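Local coordinates for protein response regulator (Caulobacter vibrioides, PDB 3N0R) that probably controls the general stress response as a phosphorylation-switched anti-anti-sigma factor, pairing a sigma-like domain with a receiver domain, at residues R117-L125 against E265-F276; A160-D168 against R204-L215. The protein carries 1 engineered substitution. One frame throughout, in Å; residues are numbered along the deposited sequence. Where two conformers were deposited one is given.

Interaction 1 of 2, residues R117-L125 against E265-F276; sequences RQAFLLTAL and ETVKAAIGQALF
Helix segments 117-125 and 265-276 run roughly antiparallel, their N-to-C directions 142° apart and their axes 8.3 Å apart at closest approach. They draw together most where Leu125 CA lies 4.5 Å from Thr266 CA, and at this end Ala124 O lies against Thr266, 3.4 Å from its CG2. The methyl of Ala269 is a knob in a hole lined by Phe120, Leu121, Ala124 and Leu125, with its CB 3.8 Å from Leu125 CB. Phe120 holds CG anti to its backbone N (chi1 -177°), which carries the ring out toward the other helix; its edge meets Ala269, CE2 to CA 3.9 Å, while CZ touches the aliphatic part of Lys268, whose ammonium goes on to a salt bridge with Asp156. One face of the ring lies against Ala124 CB of its own helix. Leu121 reaches across with both methyls, CD2 resting on Gln273 CG and CD1 beside the amide.

The polar end belongs to Arg117. Bent at chi2 and chi3, its chain brings NH1 within 2.8 Å of Gln273 OE1 in a nearly straight hydrogen bond (168°), the oxygen lying in the guanidinium plane although the amide itself is turned steeply against it. The same guanidinium makes a cation-pi contact with Phe276, CZ sitting 4.8 Å from the ring centroid and over its face, the two planes well away from parallel. A salt bridge from Arg117 NH2 to Glu154 and a hydrogen bond from Gln273 NE2 to the carbonyl of Ala40 fix both partners further.

The contact joins the sigma-like domain to the last helix of the receiver. Helix 115-125 is backed by helices 130-137 and 141-156, and helix 31-42 borders it through Tyr37 and Ala40; from helix 264-277, Ile271 packs on Leu208 of strand 208-212 and Leu275 on Thr161, just before strand 162-166.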
loop_
_atom_site.group_PDB
_atom_site.type_symbol
_atom_site.label_atom_id
_atom_site.label_comp_id
_atom_site.label_asym_id
_atom_site.label_seq_id
_atom_site.Cartn_x
_atom_site.Cartn_y
_atom_site.Cartn_z
ATOM N N ARG A 117 3.250 -12.004 -1.975
ATOM C CA ARG A 117 2.589 -10.717 -1.805
ATOM C C ARG A 117 3.562 -9.551 -1.984
ATOM O O ARG A 117 3.201 -8.516 -2.551
ATOM C CB ARG A 117 1.907 -10.636 -0.444
ATOM C CG ARG A 117 0.920 -9.502 -0.333
ATOM C CD ARG A 117 -0.233 -9.609 -1.339
ATOM N NE ARG A 117 -0.966 -10.870 -1.239
ATOM C CZ ARG A 117 -2.200 -11.002 -0.749
ATOM N NH1 ARG A 117 -2.876 -9.947 -0.303
ATOM N NH2 ARG A 117 -2.768 -12.202 -0.719
ATOM N N GLN A 118 4.802 -9.732 -1.540
ATOM C CA GLN A 118 5.836 -8.743 -1.790
ATOM C C GLN A 118 6.010 -8.535 -3.294
ATOM O O GLN A 118 6.035 -7.407 -3.762
ATOM C CB GLN A 118 7.159 -9.198 -1.177
ATOM C CG GLN A 118 7.127 -9.352 0.327
ATOM C CD GLN A 118 8.309 -10.144 0.825
ATOM O OE1 GLN A 118 9.400 -10.050 0.269
ATOM N NE2 GLN A 118 8.101 -10.944 1.865
ATOM N N ALA A 119 6.137 -9.625 -4.046
ATOM C CA ALA A 119 6.349 -9.529 -5.489
ATOM C C ALA A 119 5.190 -8.792 -6.164
ATOM O O ALA A 119 5.385 -7.941 -7.037
ATOM C CB ALA A 119 6.532 -10.907 -6.104
ATOM N N PHE A 120 3.973 -9.117 -5.746
ATOM C CA PHE A 120 2.809 -8.464 -6.293
ATOM C C PHE A 120 2.773 -6.975 -5.956
ATOM O O PHE A 120 2.521 -6.143 -6.822
ATOM C CB PHE A 120 1.537 -9.144 -5.793
ATOM C CG PHE A 120 0.302 -8.560 -6.374
ATOM C CD1 PHE A 120 -0.124 -8.928 -7.646
ATOM C CD2 PHE A 120 -0.422 -7.609 -5.676
ATOM C CE1 PHE A 120 -1.251 -8.365 -8.202
ATOM C CE2 PHE A 120 -1.550 -7.045 -6.232
ATOM C CZ PHE A 120 -1.961 -7.427 -7.492
ATOM N N LEU A 121 3.033 -6.620 -4.704
ATOM C CA LEU A 121 3.025 -5.200 -4.369
ATOM C C LEU A 121 4.160 -4.422 -5.049
ATOM O O LEU A 121 3.961 -3.280 -5.482
ATOM C CB LEU A 121 3.050 -4.973 -2.861
ATOM C CG LEU A 121 1.809 -5.454 -2.104
ATOM C CD1 LEU A 121 1.934 -5.058 -0.638
ATOM C CD2 LEU A 121 0.515 -4.904 -2.698
ATOM N N LEU A 122 5.343 -5.022 -5.156
ATOM C CA LEU A 122 6.463 -4.331 -5.791
ATOM C C LEU A 122 6.124 -3.956 -7.232
ATOM O O LEU A 122 6.502 -2.890 -7.706
ATOM C CB LEU A 122 7.720 -5.212 -5.761
ATOM C CG LEU A 122 8.394 -5.335 -4.391
ATOM C CD1 LEU A 122 9.445 -6.428 -4.405
ATOM C CD2 LEU A 122 8.995 -4.004 -3.928
ATOM N N THR A 123 5.419 -4.841 -7.927
ATOM C CA THR A 123 5.072 -4.607 -9.322
ATOM C C THR A 123 3.783 -3.799 -9.468
ATOM O O THR A 123 3.788 -2.716 -10.062
ATOM C CB THR A 123 5.030 -5.928 -10.126
ATOM O OG1 THR A 123 4.155 -6.868 -9.490
ATOM C CG2 THR A 123 6.440 -6.523 -10.256
ATOM N N ALA A 124 2.685 -4.294 -8.904
ATOM C CA ALA A 124 1.380 -3.647 -9.070
ATOM C C ALA A 124 1.224 -2.326 -8.304
ATOM O O ALA A 124 0.654 -1.369 -8.822
ATOM C CB ALA A 124 0.258 -4.614 -8.701
ATOM N N LEU A 125 1.685 -2.276 -7.059
ATOM C CA LEU A 125 1.553 -1.056 -6.261
ATOM C C LEU A 125 2.676 -0.064 -6.539
ATOM O O LEU A 125 2.427 1.126 -6.714
ATOM C CB LEU A 125 1.483 -1.379 -4.765
ATOM C CG LEU A 125 1.182 -0.183 -3.854
ATOM C CD1 LEU A 125 -0.232 0.344 -4.081
ATOM C CD2 LEU A 125 1.377 -0.583 -2.410
ATOM N N GLU A 265 -3.595 -1.088 -11.892
ATOM C CA GLU A 265 -2.972 -2.113 -11.063
ATOM C C GLU A 265 -2.738 -1.634 -9.638
ATOM O O GLU A 265 -2.752 -2.438 -8.709
ATOM C CB GLU A 265 -1.671 -2.621 -11.687
ATOM C CG GLU A 265 -1.877 -3.542 -12.888
ATOM C CD GLU A 265 -2.432 -4.909 -12.493
ATOM O OE1 GLU A 265 -1.656 -5.741 -11.973
ATOM O OE2 GLU A 265 -3.641 -5.155 -12.708
ATOM N N THR A 266 -2.537 -0.328 -9.453
ATOM C CA THR A 266 -2.334 0.198 -8.105
ATOM C C THR A 266 -3.622 0.146 -7.294
ATOM O O THR A 266 -3.583 -0.037 -6.085
ATOM C CB THR A 266 -1.795 1.644 -8.099
ATOM O OG1 THR A 266 -2.811 2.559 -8.535
ATOM C CG2 THR A 266 -0.551 1.759 -8.970
ATOM N N VAL A 267 -4.760 0.299 -7.968
ATOM C CA VAL A 267 -6.054 0.199 -7.306
ATOM C C VAL A 267 -6.336 -1.249 -6.900
ATOM O O VAL A 267 -6.793 -1.513 -5.783
ATOM C CB VAL A 267 -7.159 0.751 -8.204
ATOM C CG1 VAL A 267 -8.525 0.528 -7.569
ATOM C CG2 VAL A 267 -6.916 2.232 -8.450
ATOM N N LYS A 268 -6.067 -2.188 -7.803
ATOM C CA LYS A 268 -6.191 -3.605 -7.469
ATOM C C LYS A 268 -5.348 -3.936 -6.246
ATOM O O LYS A 268 -5.796 -4.639 -5.341
ATOM C CB LYS A 268 -5.776 -4.509 -8.636
ATOM C CG LYS A 268 -5.681 -5.984 -8.235
ATOM C CD LYS A 268 -5.322 -6.903 -9.403
ATOM C CE LYS A 268 -6.521 -7.163 -10.304
ATOM N NZ LYS A 268 -6.467 -8.512 -10.932
ATOM N N ALA A 269 -4.117 -3.432 -6.224
ATOM C CA ALA A 269 -3.215 -3.728 -5.114
ATOM C C ALA A 269 -3.712 -3.130 -3.799
ATOM O O ALA A 269 -3.695 -3.810 -2.774
ATOM C CB ALA A 269 -1.796 -3.246 -5.426
ATOM N N ALA A 270 -4.123 -1.864 -3.813
ATOM C CA ALA A 270 -4.571 -1.216 -2.587
ATOM C C ALA A 270 -5.837 -1.874 -2.042
ATOM O O ALA A 270 -5.939 -2.148 -0.846
ATOM C CB ALA A 270 -4.777 0.272 -2.812
ATOM N N ILE A 271 -6.804 -2.125 -2.916
ATOM C CA ILE A 271 -8.017 -2.817 -2.503
ATOM C C ILE A 271 -7.692 -4.230 -2.020
ATOM O O ILE A 271 -8.215 -4.680 -0.998
ATOM C CB ILE A 271 -9.059 -2.840 -3.635
ATOM C CG1 ILE A 271 -9.565 -1.418 -3.892
ATOM C CG2 ILE A 271 -10.207 -3.798 -3.306
ATOM C CD1 ILE A 271 -10.510 -1.295 -5.072
ATOM N N GLY A 272 -6.812 -4.926 -2.738
ATOM C CA GLY A 272 -6.406 -6.260 -2.333
ATOM C C GLY A 272 -5.841 -6.314 -0.928
ATOM O O GLY A 272 -6.134 -7.246 -0.169
ATOM N N GLN A 273 -5.016 -5.334 -0.569
ATOM C CA GLN A 273 -4.445 -5.296 0.780
ATOM C C GLN A 273 -5.472 -4.904 1.831
ATOM O O GLN A 273 -5.515 -5.507 2.906
ATOM C CB GLN A 273 -3.240 -4.362 0.848
ATOM C CG GLN A 273 -2.059 -4.869 0.036
ATOM C CD GLN A 273 -1.647 -6.260 0.447
ATOM O OE1 GLN A 273 -2.010 -7.243 -0.202
ATOM N NE2 GLN A 273 -0.898 -6.362 1.547
ATOM N N ALA A 274 -6.283 -3.889 1.543
ATOM C CA ALA A 274 -7.300 -3.460 2.495
ATOM C C ALA A 274 -8.225 -4.613 2.874
ATOM O O ALA A 274 -8.541 -4.800 4.047
ATOM C CB ALA A 274 -8.091 -2.304 1.935
ATOM N N LEU A 275 -8.656 -5.383 1.877
ATOM C CA LEU A 275 -9.562 -6.497 2.131
ATOM C C LEU A 275 -8.857 -7.726 2.702
ATOM O O LEU A 275 -9.495 -8.548 3.354
ATOM C CB LEU A 275 -10.364 -6.861 0.881
ATOM C CG LEU A 275 -11.285 -5.749 0.386
ATOM C CD1 LEU A 275 -11.973 -6.184 -0.897
ATOM C CD2 LEU A 275 -12.300 -5.398 1.460
ATOM N N PHE A 276 -7.555 -7.854 2.456
ATOM C CA PHE A 276 -6.769 -8.902 3.092
ATOM C C PHE A 276 -6.704 -8.666 4.599
ATOM O O PHE A 276 -6.911 -9.593 5.387
ATOM C CB PHE A 276 -5.359 -8.961 2.490
ATOM C CG PHE A 276 -4.421 -9.883 3.220
ATOM C CD1 PHE A 276 -4.561 -11.259 3.138
ATOM C CD2 PHE A 276 -3.376 -9.367 3.962
ATOM C CE1 PHE A 276 -3.691 -12.101 3.805
ATOM C CE2 PHE A 276 -2.504 -10.200 4.628
ATOM C CZ PHE A 276 -2.660 -11.571 4.547
#

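Interaction 2 of 2, residues A160-D168 against R204-L215; sequences ATEVLIIED and RTPGLVLADIQL
Glu162 to Ile166 and Leu208 to Asp212 form neighbouring parallel strands, the first and third along the chain, at the centre of the five-stranded sheet of a receiver domain with the 2-1-3-4-5 strand order of the CheY-like fold. The backbone bonds pass to and fro between them: Leu164 N to Leu208 O, Leu210 N to Leu164 O, Ile166 N to Leu210 O at 2.8 Å, and Asp212 N to Ile166 O. Where the pairing begins, Glu162 O takes the N-H of Gly207 at 2.8 Å and, weakly, that of Leu208.

Apolar contacts cover both faces. On one, Val163 and Leu208 run alongside each other, CG2 against CD2; on the other, Ile166 sends CD1 to Val209 CG1 (3.9 Å) and lays CB against Ala211 CB, while Leu164 CB meets the Pro206 ring.

Charged groups mark the two ends. The Glu162 carboxylate stands over the centre of one face of the Arg204 guanidinium, nearly perpendicular to it (81°). Glu162 OE1 is 3.0 Å from Arg204 NH1 but well out of the guanidinium plane, where no N-H points at it, so the salt bridge rests on charge alone. At the C-terminal ends lies the acidic pocket around Asp212, the predicted phosphorylation site. Glu167, its chain bent at chi2 (60°), brings OE2 to 2.5 Å from Asp212 OD2, while its OE1 accepts from the backbone N of Glu169; Lys260 makes a salt bridge to that same Asp212 oxygen. Asp212 OD1 accepts from Gln214 N in an Asx turn, through its anti lone pair, and one water donates to both Asp168 OD1 (2.7 Å) and Gln214 O.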
loop_
_atom_site.group_PDB
_atom_site.type_symbol
_atom_site.label_atom_id
_atom_site.label_comp_id
_atom_site.label_asym_id
_atom_site.label_seq_id
_atom_site.Cartn_x
_atom_site.Cartn_y
_atom_site.Cartn_z
ATOM N N ALA A 160 -16.367 -10.750 -3.084
ATOM C CA ALA A 160 -17.024 -9.507 -3.470
ATOM C C ALA A 160 -17.570 -8.821 -2.227
ATOM O O ALA A 160 -18.172 -9.464 -1.356
ATOM C CB ALA A 160 -18.156 -9.779 -4.452
ATOM N N THR A 161 -17.387 -7.517 -2.156
ATOM C CA THR A 161 -17.934 -6.772 -1.041
ATOM C C THR A 161 -18.635 -5.516 -1.527
ATOM O O THR A 161 -18.595 -5.178 -2.718
ATOM C CB THR A 161 -16.851 -6.461 0.006
ATOM O OG1 THR A 161 -17.452 -5.968 1.212
ATOM C CG2 THR A 161 -15.833 -5.473 -0.535
ATOM N N GLU A 162 -19.302 -4.848 -0.597
ATOM C CA GLU A 162 -19.995 -3.609 -0.899
ATOM C C GLU A 162 -19.071 -2.428 -0.662
ATOM O O GLU A 162 -18.428 -2.335 0.385
ATOM C CB GLU A 162 -21.245 -3.482 -0.029
ATOM C CG GLU A 162 -22.286 -4.537 -0.328
ATOM C CD GLU A 162 -23.549 -4.361 0.486
ATOM O OE1 GLU A 162 -23.647 -3.364 1.232
ATOM O OE2 GLU A 162 -24.445 -5.223 0.376
ATOM N N VAL A 163 -19.006 -1.536 -1.640
ATOM C CA VAL A 163 -18.057 -0.436 -1.616
ATOM C C VAL A 163 -18.759 0.906 -1.722
ATOM O O VAL A 163 -19.591 1.114 -2.612
ATOM C CB VAL A 163 -17.046 -0.574 -2.772
ATOM C CG1 VAL A 163 -16.017 0.534 -2.710
ATOM C CG2 VAL A 163 -16.377 -1.945 -2.713
ATOM N N LEU A 164 -18.412 1.818 -0.814
ATOM C CA LEU A 164 -18.852 3.213 -0.888
ATOM C C LEU A 164 -17.693 4.068 -1.383
ATOM O O LEU A 164 -16.563 3.944 -0.889
ATOM C CB LEU A 164 -19.281 3.699 0.501
ATOM C CG LEU A 164 -19.557 5.197 0.636
ATOM C CD1 LEU A 164 -20.749 5.613 -0.227
ATOM C CD2 LEU A 164 -19.822 5.552 2.091
ATOM N N ILE A 165 -17.969 4.917 -2.368
ATOM C CA ILE A 165 -16.978 5.865 -2.862
ATOM C C ILE A 165 -17.385 7.267 -2.416
ATOM O O ILE A 165 -18.550 7.636 -2.542
ATOM C CB ILE A 165 -16.891 5.802 -4.407
ATOM C CG1 ILE A 165 -16.394 4.423 -4.856
ATOM C CG2 ILE A 165 -15.997 6.924 -4.952
ATOM C CD1 ILE A 165 -16.668 4.114 -6.290
ATOM N N ILE A 166 -16.432 8.033 -1.883
ATOM C CA ILE A 166 -16.670 9.431 -1.526
ATOM C C ILE A 166 -15.731 10.299 -2.361
ATOM O O ILE A 166 -14.527 10.373 -2.104
ATOM C CB ILE A 166 -16.485 9.707 -0.011
ATOM C CG1 ILE A 166 -17.238 8.670 0.840
ATOM C CG2 ILE A 166 -16.927 11.127 0.323
ATOM C CD1 ILE A 166 -16.912 8.725 2.328
ATOM N N GLU A 167 -16.291 10.913 -3.394
ATOM C CA GLU A 167 -15.513 11.627 -4.390
ATOM C C GLU A 167 -16.446 12.580 -5.106
ATOM O O GLU A 167 -17.512 12.174 -5.569
ATOM C CB GLU A 167 -14.911 10.634 -5.392
ATOM C CG GLU A 167 -14.132 11.286 -6.518
ATOM C CD GLU A 167 -12.975 12.109 -6.012
ATOM O OE1 GLU A 167 -12.996 13.345 -6.181
ATOM O OE2 GLU A 167 -12.043 11.515 -5.433
ATOM N N ASP A 168 -16.052 13.844 -5.211
ATOM C CA ASP A 168 -16.901 14.835 -5.873
ATOM C C ASP A 168 -16.456 15.192 -7.292
ATOM O O ASP A 168 -17.226 15.768 -8.049
ATOM C CB ASP A 168 -17.087 16.096 -5.015
ATOM C CG ASP A 168 -15.784 16.784 -4.684
ATOM O OD1 ASP A 168 -14.706 16.182 -4.859
ATOM O OD2 ASP A 168 -15.847 17.943 -4.225
ATOM N N ARG A 204 -26.832 1.616 4.624
ATOM C CA ARG A 204 -26.149 0.332 4.607
ATOM C C ARG A 204 -24.676 0.515 4.938
ATOM O O ARG A 204 -24.019 1.371 4.369
ATOM C CB ARG A 204 -26.293 -0.307 3.223
ATOM C CG ARG A 204 -26.045 -1.804 3.182
ATOM C CD ARG A 204 -26.553 -2.388 1.871
ATOM N NE ARG A 204 -26.758 -3.839 1.889
ATOM C CZ ARG A 204 -26.143 -4.703 2.696
ATOM N NH1 ARG A 204 -25.245 -4.297 3.585
ATOM N NH2 ARG A 204 -26.423 -5.999 2.601
ATOM N N THR A 205 -24.155 -0.279 5.866
ATOM C CA THR A 205 -22.736 -0.216 6.188
ATOM C C THR A 205 -21.940 -0.944 5.105
ATOM O O THR A 205 -22.195 -2.105 4.820
ATOM C CB THR A 205 -22.430 -0.838 7.567
ATOM O OG1 THR A 205 -23.272 -0.238 8.557
ATOM C CG2 THR A 205 -20.968 -0.626 7.947
ATOM N N PRO A 206 -20.978 -0.254 4.489
ATOM C CA PRO A 206 -20.192 -0.890 3.428
ATOM C C PRO A 206 -19.106 -1.801 4.004
ATOM O O PRO A 206 -18.825 -1.745 5.203
ATOM C CB PRO A 206 -19.558 0.305 2.721
ATOM C CG PRO A 206 -19.400 1.308 3.786
ATOM C CD PRO A 206 -20.570 1.140 4.716
ATOM N N GLY A 207 -18.491 -2.614 3.145
ATOM C CA GLY A 207 -17.340 -3.410 3.531
ATOM C C GLY A 207 -16.020 -2.732 3.214
ATOM O O GLY A 207 -14.956 -3.209 3.610
ATOM N N LEU A 208 -16.074 -1.629 2.482
ATOM C CA LEU A 208 -14.871 -0.911 2.071
ATOM C C LEU A 208 -15.284 0.486 1.653
ATOM O O LEU A 208 -16.327 0.659 1.022
ATOM C CB LEU A 208 -14.202 -1.619 0.886
ATOM C CG LEU A 208 -13.000 -0.939 0.227
ATOM C CD1 LEU A 208 -11.811 -0.860 1.183
ATOM C CD2 LEU A 208 -12.616 -1.686 -1.044
ATOM N N VAL A 209 -14.461 1.482 1.977
ATOM C CA VAL A 209 -14.705 2.849 1.538
ATOM C C VAL A 209 -13.464 3.383 0.839
ATOM O O VAL A 209 -12.346 3.185 1.317
ATOM C CB VAL A 209 -15.037 3.766 2.742
ATOM C CG1 VAL A 209 -15.265 5.193 2.281
ATOM C CG2 VAL A 209 -16.261 3.239 3.483
ATOM N N LEU A 210 -13.675 4.027 -0.307
ATOM C CA LEU A 210 -12.619 4.787 -0.966
ATOM C C LEU A 210 -13.020 6.248 -0.890
ATOM O O LEU A 210 -14.078 6.628 -1.376
ATOM C CB LEU A 210 -12.462 4.372 -2.430
ATOM C CG LEU A 210 -11.939 2.959 -2.709
ATOM C CD1 LEU A 210 -10.820 2.961 -3.742
ATOM C CD2 LEU A 210 -11.518 2.234 -1.440
ATOM N N ALA A 211 -12.193 7.063 -0.245
ATOM C CA ALA A 211 -12.571 8.436 0.089
ATOM C C ALA A 211 -11.501 9.435 -0.310
ATOM O O ALA A 211 -10.318 9.283 0.035
ATOM C CB ALA A 211 -12.827 8.558 1.578
ATOM N N ASP A 212 -11.922 10.490 -0.995
ATOM C CA ASP A 212 -11.009 11.565 -1.316
ATOM C C ASP A 212 -10.596 12.299 -0.044
ATOM O O ASP A 212 -11.416 12.537 0.851
ATOM C CB ASP A 212 -11.621 12.529 -2.334
ATOM C CG ASP A 212 -10.553 13.275 -3.124
ATOM O OD1 ASP A 212 -9.839 14.099 -2.518
ATOM O OD2 ASP A 212 -10.410 13.024 -4.345
ATOM N N ILE A 213 -9.316 12.658 0.020
ATOM C CA ILE A 213 -8.766 13.365 1.167
ATOM C C ILE A 213 -9.315 14.792 1.263
ATOM O O ILE A 213 -9.325 15.392 2.335
ATOM C CB ILE A 213 -7.219 13.404 1.090
ATOM C CG1 ILE A 213 -6.607 13.662 2.470
ATOM C CG2 ILE A 213 -6.752 14.427 0.061
ATOM C CD1 ILE A 213 -6.803 12.524 3.439
ATOM N N GLN A 214 -9.762 15.336 0.136
ATOM C CA GLN A 214 -10.206 16.723 0.117
ATOM C C GLN A 214 -11.276 16.957 -0.927
ATOM O O GLN A 214 -11.003 16.926 -2.127
ATOM C CB GLN A 214 -9.021 17.650 -0.150
ATOM C CG GLN A 214 -9.288 19.109 0.168
ATOM C CD GLN A 214 -8.007 19.902 0.271
ATOM O OE1 GLN A 214 -7.133 19.806 -0.592
ATOM N NE2 GLN A 214 -7.876 20.675 1.341
ATOM N N LEU A 215 -12.493 17.203 -0.458
ATOM C CA LEU A 215 -13.599 17.549 -1.335
ATOM C C LEU A 215 -13.541 19.027 -1.728
ATOM O O LEU A 215 -12.573 19.727 -1.423
ATOM C CB LEU A 215 -14.931 17.221 -0.657
ATOM C CG LEU A 215 -15.109 15.760 -0.223
ATOM C CD1 LEU A 215 -16.421 15.562 0.526
ATOM C CD2 LEU A 215 -15.026 14.820 -1.425
HETATM O O HOH W 1 -12.050 16.772 -4.708
#

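Along the chain, helix 117-125 comes first, then both strands of interaction 2, and finally helix 265-276, so interaction 1 encloses interaction 2 in sequence. Their centres are 18 Å apart, and helix 264-277 bridges them: one side packs on the sigma-like domain, while another lies on the receiver. Ile271 CG2 comes 3.9 Å from Leu208 CD2, and Leu275 CD1 equally close to Thr161 CG2, at the end of the strands away from Asp212. The receiver's central strands, whose far ends carry the acidic pocket, are thus linked to the domain interface through this shared helix, a possible route by which phosphorylation could affect how the two domains associate.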